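Local coordinates for protein lasso peptide isopeptidase AtxE2 (PDB 5TXE) that hydrolyses the isopeptide bond of the threaded lasso peptides astexin-2 and astexin-3, turning them into linear peptides, at residues C551-T557 with L612-G617. The protein carries 1 engineered substitution. Sequence-based numbering, arbitrary orientation.
Sequences CCTDSFT and LGALPG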
loop_
_atom_site.group_PDB
_atom_site.type_symbol
_atom_site.label_atom_id
_atom_site.label_comp_id
_atom_site.label_asym_id
_atom_site.label_seq_id
_atom_site.Cartn_x
_atom_site.Cartn_y
_atom_site.Cartn_z
ATOM N N CYS A 551 -10.379 15.085 -2.138
ATOM C CA CYS A 551 -11.451 15.506 -2.986
ATOM C C CYS A 551 -10.761 16.372 -4.089
ATOM O O CYS A 551 -9.702 16.972 -3.838
ATOM C CB CYS A 551 -12.477 16.269 -2.148
ATOM S SG CYS A 551 -14.136 16.317 -2.872
ATOM N N CYS A 552 -11.253 16.371 -5.325
ATOM C CA CYS A 552 -12.539 15.737 -5.725
ATOM C C CYS A 552 -12.375 14.925 -6.975
ATOM O O CYS A 552 -11.332 14.965 -7.657
ATOM C CB CYS A 552 -13.570 16.835 -5.990
ATOM S SG CYS A 552 -14.016 17.715 -4.466
ATOM N N THR A 553 -13.401 14.167 -7.305
ATOM C CA THR A 553 -13.392 13.461 -8.576
ATOM C C THR A 553 -14.125 14.303 -9.598
ATOM O O THR A 553 -15.373 14.154 -9.766
ATOM C CB THR A 553 -14.024 12.067 -8.414
ATOM O OG1 THR A 553 -13.413 11.392 -7.305
ATOM C CG2 THR A 553 -13.858 11.305 -9.692
ATOM N N ASP A 554 -13.395 15.228 -10.216
ATOM C CA ASP A 554 -14.000 16.285 -11.051
ATOM C C ASP A 554 -12.993 16.779 -12.038
ATOM O O ASP A 554 -11.807 16.405 -11.929
ATOM C CB ASP A 554 -14.644 17.417 -10.214
ATOM C CG ASP A 554 -13.634 18.304 -9.415
ATOM O OD1 ASP A 554 -12.408 18.021 -9.371
ATOM O OD2 ASP A 554 -14.111 19.301 -8.773
ATOM N N SER A 555 -13.432 17.554 -13.030
ATOM C CA SER A 555 -12.507 18.043 -14.054
ATOM C C SER A 555 -11.460 18.956 -13.462
ATOM O O SER A 555 -10.305 18.948 -13.907
ATOM C CB SER A 555 -13.200 18.784 -15.222
ATOM O OG SER A 555 -13.923 19.876 -14.714
ATOM N N PHE A 556 -11.838 19.732 -12.451
ATOM C CA PHE A 556 -10.886 20.651 -11.886
ATOM C C PHE A 556 -9.672 19.878 -11.368
ATOM O O PHE A 556 -8.511 20.140 -11.730
ATOM C CB PHE A 556 -11.504 21.440 -10.781
ATOM C CG PHE A 556 -10.509 22.354 -10.119
ATOM C CD1 PHE A 556 -10.062 23.456 -10.759
ATOM C CD2 PHE A 556 -10.019 22.076 -8.871
ATOM C CE1 PHE A 556 -9.139 24.305 -10.167
ATOM C CE2 PHE A 556 -9.084 22.900 -8.270
ATOM C CZ PHE A 556 -8.647 24.055 -8.921
ATOM N N THR A 557 -9.953 18.859 -10.585
ATOM C CA THR A 557 -8.873 18.070 -10.015
ATOM C C THR A 557 -8.131 17.275 -11.091
ATOM O O THR A 557 -6.903 17.249 -11.120
ATOM C CB THR A 557 -9.391 17.118 -8.898
ATOM O OG1 THR A 557 -10.051 17.864 -7.869
ATOM C CG2 THR A 557 -8.297 16.387 -8.300
ATOM N N LEU A 612 -5.878 21.606 -2.801
ATOM C CA LEU A 612 -6.308 22.564 -3.753
ATOM C C LEU A 612 -7.444 22.009 -4.619
ATOM O O LEU A 612 -8.386 22.732 -4.962
ATOM C CB LEU A 612 -5.181 22.978 -4.681
ATOM C CG LEU A 612 -4.103 23.870 -4.038
ATOM C CD1 LEU A 612 -2.982 24.155 -5.013
ATOM C CD2 LEU A 612 -4.728 25.148 -3.575
ATOM N N GLY A 613 -7.317 20.733 -4.937
ATOM C CA GLY A 613 -8.326 19.960 -5.646
ATOM C C GLY A 613 -9.688 19.936 -5.011
ATOM O O GLY A 613 -10.709 19.825 -5.716
ATOM N N ALA A 614 -9.734 20.135 -3.700
ATOM C CA ALA A 614 -10.968 20.052 -3.005
ATOM C C ALA A 614 -11.731 21.356 -3.027
ATOM O O ALA A 614 -12.941 21.401 -2.738
ATOM C CB ALA A 614 -10.725 19.650 -1.569
ATOM N N LEU A 615 -11.051 22.437 -3.381
ATOM C CA LEU A 615 -11.621 23.722 -3.117
ATOM C C LEU A 615 -12.867 24.074 -3.902
ATOM O O LEU A 615 -13.787 24.609 -3.311
ATOM C CB LEU A 615 -10.556 24.808 -3.226
ATOM C CG LEU A 615 -9.502 24.752 -2.108
ATOM C CD1 LEU A 615 -8.502 25.873 -2.295
ATOM C CD2 LEU A 615 -10.124 24.900 -0.712
ATOM N N PRO A 616 -12.895 23.888 -5.213
ATOM C CA PRO A 616 -14.180 24.256 -5.868
ATOM C C PRO A 616 -15.380 23.481 -5.307
ATOM O O PRO A 616 -16.390 24.061 -4.948
ATOM C CB PRO A 616 -13.938 23.895 -7.354
ATOM C CG PRO A 616 -12.460 24.048 -7.488
ATOM C CD PRO A 616 -11.858 23.586 -6.195
ATOM N N GLY A 617 -15.207 22.184 -5.175
ATOM C CA GLY A 617 -16.212 21.343 -4.559
ATOM C C GLY A 617 -16.598 21.788 -3.180
ATOM O O GLY A 617 -17.792 21.944 -2.856
HETATM O O HOH W 1 -13.448 20.469 -6.358
#
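Phe556 receives the ring of Pro616 over one face, a CH-pi contact in which Pro616 CG stands 3.6 Å from the ring centroid. It belongs to the alpha/beta-hydrolase domain, where the chain after strand 545-548, leading into helix 555-560, meets the chain after the short helix 608-611, itself following strand 602-607. The case illustrates how two segments without a direct hydrogen bond between them can be joined by packing and a bridging water. CG is anti to the backbone N in Phe556 (chi1 177°), which carries the ring across to Pro616, and the two side chains cross at about a right angle. Gly613 O lies at the edge of the aromatic ring, in its plane.

A second patch is a vicinal disulfide, Cys551 to Cys552, with a cis peptide between its halves. Cys551 CB packs on Ala614 CB at 3.9 Å, while Cys552 SG lies against the backbone of Ala614 and Gly617. The water donates to Asp554 OD2 and Gly613 O and accepts from Gly617 N, the last at 2.7 Å.

Behind this first shell, Asp554 is the N-cap of helix 555-560. Its OD1 takes the capping bond from Thr557 N, 2.9 Å away and 40° out of the carboxylate plane, and a second from the Thr557 hydroxyl on the syn side, so the carboxylate is held while OD2 reaches the water. The contact borders the substrate site: Thr557 packs on the bound peptide, its side chain about 6 Å from that of Asn562, which binds astexin-3, and Gly613 is about 7 Å from the side chain of Glu610, the probable charge-relay acid. The Thr557 hydroxyl in turn accepts a nearly straight bond (165°) from Cys552 N, 3.2 Å from Thr557 OG1.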